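Long-range contact in glycosylation Associate Protein 2 (Streptococcus agalactiae serotype V, PDB 6OYC), which probably takes part, with its Gap partner proteins, in the glycosylation and secretion of substrates of the accessory Sec system: residues Val299-Phe304 with Met324-Pro329. Residues are numbered along the deposited sequence; the frame is centred on the assembly and turned at random.
Sequences VYFSGF and MLICDP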
ATOM      1  N   VAL B 299       9.644  -9.797  -4.141  1.00 42.96           N
ATOM      2  CA  VAL B 299       8.979  -8.915  -3.183  1.00 40.56           C
ATOM      3  C   VAL B 299       9.846  -7.683  -2.952  1.00 42.28           C
ATOM      4  O   VAL B 299      11.033  -7.802  -2.615  1.00 43.85           O
ATOM      5  CB  VAL B 299       8.707  -9.648  -1.856  1.00 42.60           C
ATOM      6  CG1 VAL B 299       8.056  -8.719  -0.833  1.00 40.16           C
ATOM      7  CG2 VAL B 299       7.853 -10.889  -2.090  1.00 35.87           C
ATOM      8  N   TYR B 300       9.256  -6.500  -3.119  1.00 39.70           N
ATOM      9  CA  TYR B 300       9.934  -5.234  -2.841  1.00 39.13           C
ATOM     10  C   TYR B 300       9.233  -4.524  -1.693  1.00 40.69           C
ATOM     11  O   TYR B 300       8.057  -4.169  -1.816  1.00 39.21           O
ATOM     12  CB  TYR B 300       9.953  -4.335  -4.075  1.00 39.12           C
ATOM     13  CG  TYR B 300      10.727  -3.051  -3.875  1.00 44.45           C
ATOM     14  CD1 TYR B 300      12.087  -3.076  -3.562  1.00 41.96           C
ATOM     15  CD2 TYR B 300      10.103  -1.805  -4.007  1.00 42.85           C
ATOM     16  CE1 TYR B 300      12.802  -1.902  -3.384  1.00 44.16           C
ATOM     17  CE2 TYR B 300      10.811  -0.625  -3.821  1.00 43.09           C
ATOM     18  CZ  TYR B 300      12.161  -0.679  -3.513  1.00 44.92           C
ATOM     19  OH  TYR B 300      12.869   0.488  -3.338  1.00 44.03           O
ATOM     20  N   PHE B 301       9.949  -4.329  -0.581  1.00 37.69           N
ATOM     21  CA  PHE B 301       9.453  -3.498   0.510  1.00 36.89           C
ATOM     22  C   PHE B 301       9.736  -2.027   0.211  1.00 41.29           C
ATOM     23  O   PHE B 301      10.872  -1.655  -0.108  1.00 41.09           O
ATOM     24  CB  PHE B 301      10.109  -3.876   1.834  1.00 34.65           C
ATOM     25  CG  PHE B 301       9.620  -5.172   2.431  1.00 37.69           C
ATOM     26  CD1 PHE B 301      10.058  -6.392   1.933  1.00 38.25           C
ATOM     27  CD2 PHE B 301       8.771  -5.171   3.523  1.00 35.06           C
ATOM     28  CE1 PHE B 301       9.633  -7.578   2.486  1.00 40.03           C
ATOM     29  CE2 PHE B 301       8.342  -6.366   4.086  1.00 37.35           C
ATOM     30  CZ  PHE B 301       8.771  -7.571   3.566  1.00 37.83           C
ATOM     31  N   SER B 302       8.710  -1.186   0.330  1.00 36.14           N
ATOM     32  CA  SER B 302       8.884   0.227   0.031  1.00 38.21           C
ATOM     33  C   SER B 302       9.789   0.883   1.066  1.00 36.47           C
ATOM     34  O   SER B 302       9.777   0.528   2.251  1.00 35.31           O
ATOM     35  CB  SER B 302       7.530   0.945  -0.001  1.00 38.35           C
ATOM     36  OG  SER B 302       6.706   0.474  -1.048  1.00 36.28           O
ATOM     37  N   GLY B 303      10.575   1.853   0.603  1.00 35.89           N
ATOM     38  CA  GLY B 303      11.357   2.675   1.502  1.00 37.59           C
ATOM     39  C   GLY B 303      10.485   3.671   2.282  1.00 43.78           C
ATOM     40  O   GLY B 303       9.256   3.696   2.197  1.00 39.61           O
ATOM     41  N   PHE B 304      11.164   4.501   3.070  1.00 42.86           N
ATOM     42  CA  PHE B 304      10.510   5.548   3.842  1.00 39.66           C
ATOM     43  C   PHE B 304       9.955   6.622   2.909  1.00 44.11           C
ATOM     44  O   PHE B 304      10.646   7.056   1.986  1.00 47.51           O
ATOM     45  CB  PHE B 304      11.518   6.141   4.823  1.00 36.99           C
ATOM     46  CG  PHE B 304      11.005   7.320   5.618  1.00 44.52           C
ATOM     47  CD1 PHE B 304      11.014   8.605   5.078  1.00 42.68           C
ATOM     48  CD2 PHE B 304      10.559   7.151   6.926  1.00 41.00           C
ATOM     49  CE1 PHE B 304      10.563   9.693   5.808  1.00 41.12           C
ATOM     50  CE2 PHE B 304      10.106   8.238   7.670  1.00 41.21           C
ATOM     51  CZ  PHE B 304      10.109   9.513   7.103  1.00 43.19           C
ATOM     52  N   MET B 324       5.437  -8.670  -5.725  1.00 37.67           N
ATOM     53  CA  MET B 324       4.638  -8.166  -4.628  1.00 40.65           C
ATOM     54  C   MET B 324       5.288  -6.888  -4.130  1.00 39.69           C
ATOM     55  O   MET B 324       6.521  -6.801  -4.059  1.00 38.25           O
ATOM     56  CB  MET B 324       4.544  -9.202  -3.513  1.00 40.64           C
ATOM     57  CG  MET B 324       3.474  -8.951  -2.485  1.00 37.08           C
ATOM     58  SD  MET B 324       3.426 -10.347  -1.338  1.00 43.98           S
ATOM     59  CE  MET B 324       2.421  -9.693   0.000  1.00 39.10           C
ATOM     60  N   LEU B 325       4.463  -5.884  -3.831  1.00 38.99           N
ATOM     61  CA  LEU B 325       4.917  -4.660  -3.183  1.00 38.17           C
ATOM     62  C   LEU B 325       4.312  -4.563  -1.789  1.00 33.95           C
ATOM     63  O   LEU B 325       3.171  -4.975  -1.566  1.00 34.60           O
ATOM     64  CB  LEU B 325       4.540  -3.428  -3.995  1.00 37.46           C
ATOM     65  CG  LEU B 325       4.723  -3.527  -5.508  1.00 41.23           C
ATOM     66  CD1 LEU B 325       4.206  -2.244  -6.155  1.00 37.91           C
ATOM     67  CD2 LEU B 325       6.200  -3.779  -5.857  1.00 36.45           C
ATOM     68  N   ILE B 326       5.086  -4.028  -0.850  1.00 35.04           N
ATOM     69  CA  ILE B 326       4.678  -3.857   0.541  1.00 31.70           C
ATOM     70  C   ILE B 326       5.095  -2.454   0.967  1.00 35.24           C
ATOM     71  O   ILE B 326       6.255  -2.067   0.785  1.00 39.18           O
ATOM     72  CB  ILE B 326       5.314  -4.922   1.460  1.00 34.26           C
ATOM     73  CG1 ILE B 326       5.352  -6.292   0.753  1.00 36.52           C
ATOM     74  CG2 ILE B 326       4.583  -5.003   2.799  1.00 31.70           C
ATOM     75  CD1 ILE B 326       5.621  -7.467   1.659  1.00 37.87           C
ATOM     76  N   CYS B 327       4.157  -1.695   1.529  1.00 31.54           N
ATOM     77  CA  CYS B 327       4.452  -0.368   2.054  1.00 34.31           C
ATOM     78  C   CYS B 327       3.843  -0.221   3.444  1.00 34.20           C
ATOM     79  O   CYS B 327       2.897  -0.927   3.809  1.00 32.97           O
ATOM     80  CB  CYS B 327       3.926   0.742   1.138  1.00 31.21           C
ATOM     81  SG  CYS B 327       2.123   0.781   1.041  1.00 38.37           S
ATOM     82  N   ASP B 328       4.408   0.702   4.213  1.00 34.06           N
ATOM     83  CA  ASP B 328       4.067   0.891   5.624  1.00 35.71           C
ATOM     84  C   ASP B 328       3.708   2.358   5.818  1.00 33.60           C
ATOM     85  O   ASP B 328       4.609   3.222   5.808  1.00 35.62           O
ATOM     86  CB  ASP B 328       5.233   0.467   6.513  1.00 32.69           C
ATOM     87  CG  ASP B 328       5.012   0.774   7.973  1.00 37.28           C
ATOM     88  OD1 ASP B 328       3.915   1.253   8.334  1.00 36.63           O
ATOM     89  OD2 ASP B 328       5.951   0.527   8.774  1.00 35.78           O
ATOM     90  N   PRO B 329       2.431   2.693   5.964  1.00 33.09           N
ATOM     91  CA  PRO B 329       2.024   4.106   6.002  1.00 33.31           C
ATOM     92  C   PRO B 329       2.016   4.740   7.386  1.00 30.37           C
ATOM     93  O   PRO B 329       1.489   5.845   7.515  1.00 32.51           O
ATOM     94  CB  PRO B 329       0.592   4.038   5.450  1.00 32.71           C
ATOM     95  CG  PRO B 329       0.066   2.735   6.042  1.00 33.00           C
ATOM     96  CD  PRO B 329       1.268   1.781   5.987  1.00 33.82           C
TER
HETATM   97  O   HOH W   1       6.403   2.209   3.149  1.00 39.06           O
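Tyr300 lies level with Leu325 across two parallel strands, yet its backbone bonds go to the residues on either side of Leu325. Its amide donates to Met324 O at 2.9 Å and nearly straight, while Tyr300 O accepts from Ile326 N at 3.1 Å, the donor tilted out of the carbonyl plane. The pair illustrates how a parallel ladder staggers its bonds. Ser302, just past the end of strand 297-301, closes the ladder: two donors grip Ile326 O, with Ser302 N on the carbonyl axis (C=O...N angle 178°) and Ser302 OG at 3.2 Å from Ile326 O, above the carbonyl plane. That hydroxyl also bonds Glu311 N, which helps to fix its rotation.

The two strands flank helix 313-318 in a beta-alpha-beta unit within the mixed sheet, consistent with the family's alpha/beta-hydrolase relationship; the Tyr300 side chain packs on Ser368 and Leu370 of the neighbouring strand.

Apolar contacts gather on the face bearing Val299, Phe301 and Ile326. Carried on by an extended chi2 of -165°, Ile326 CD1 lies over one face of the Phe301 ring, offset toward the rim, 4.0 Å from the centroid in a CH-pi contact. The same methyl meets Val299 CG1 at 3.7 Å. Helix 341-358 lies against this face, Ile351 touching Ile326. On the other face, Tyr300 CB rests against Leu325 CD2 at 4.2 Å.

Beyond the strands, a water accepts from Asp328 N at 2.7 Å and donates weakly to Gly303 O.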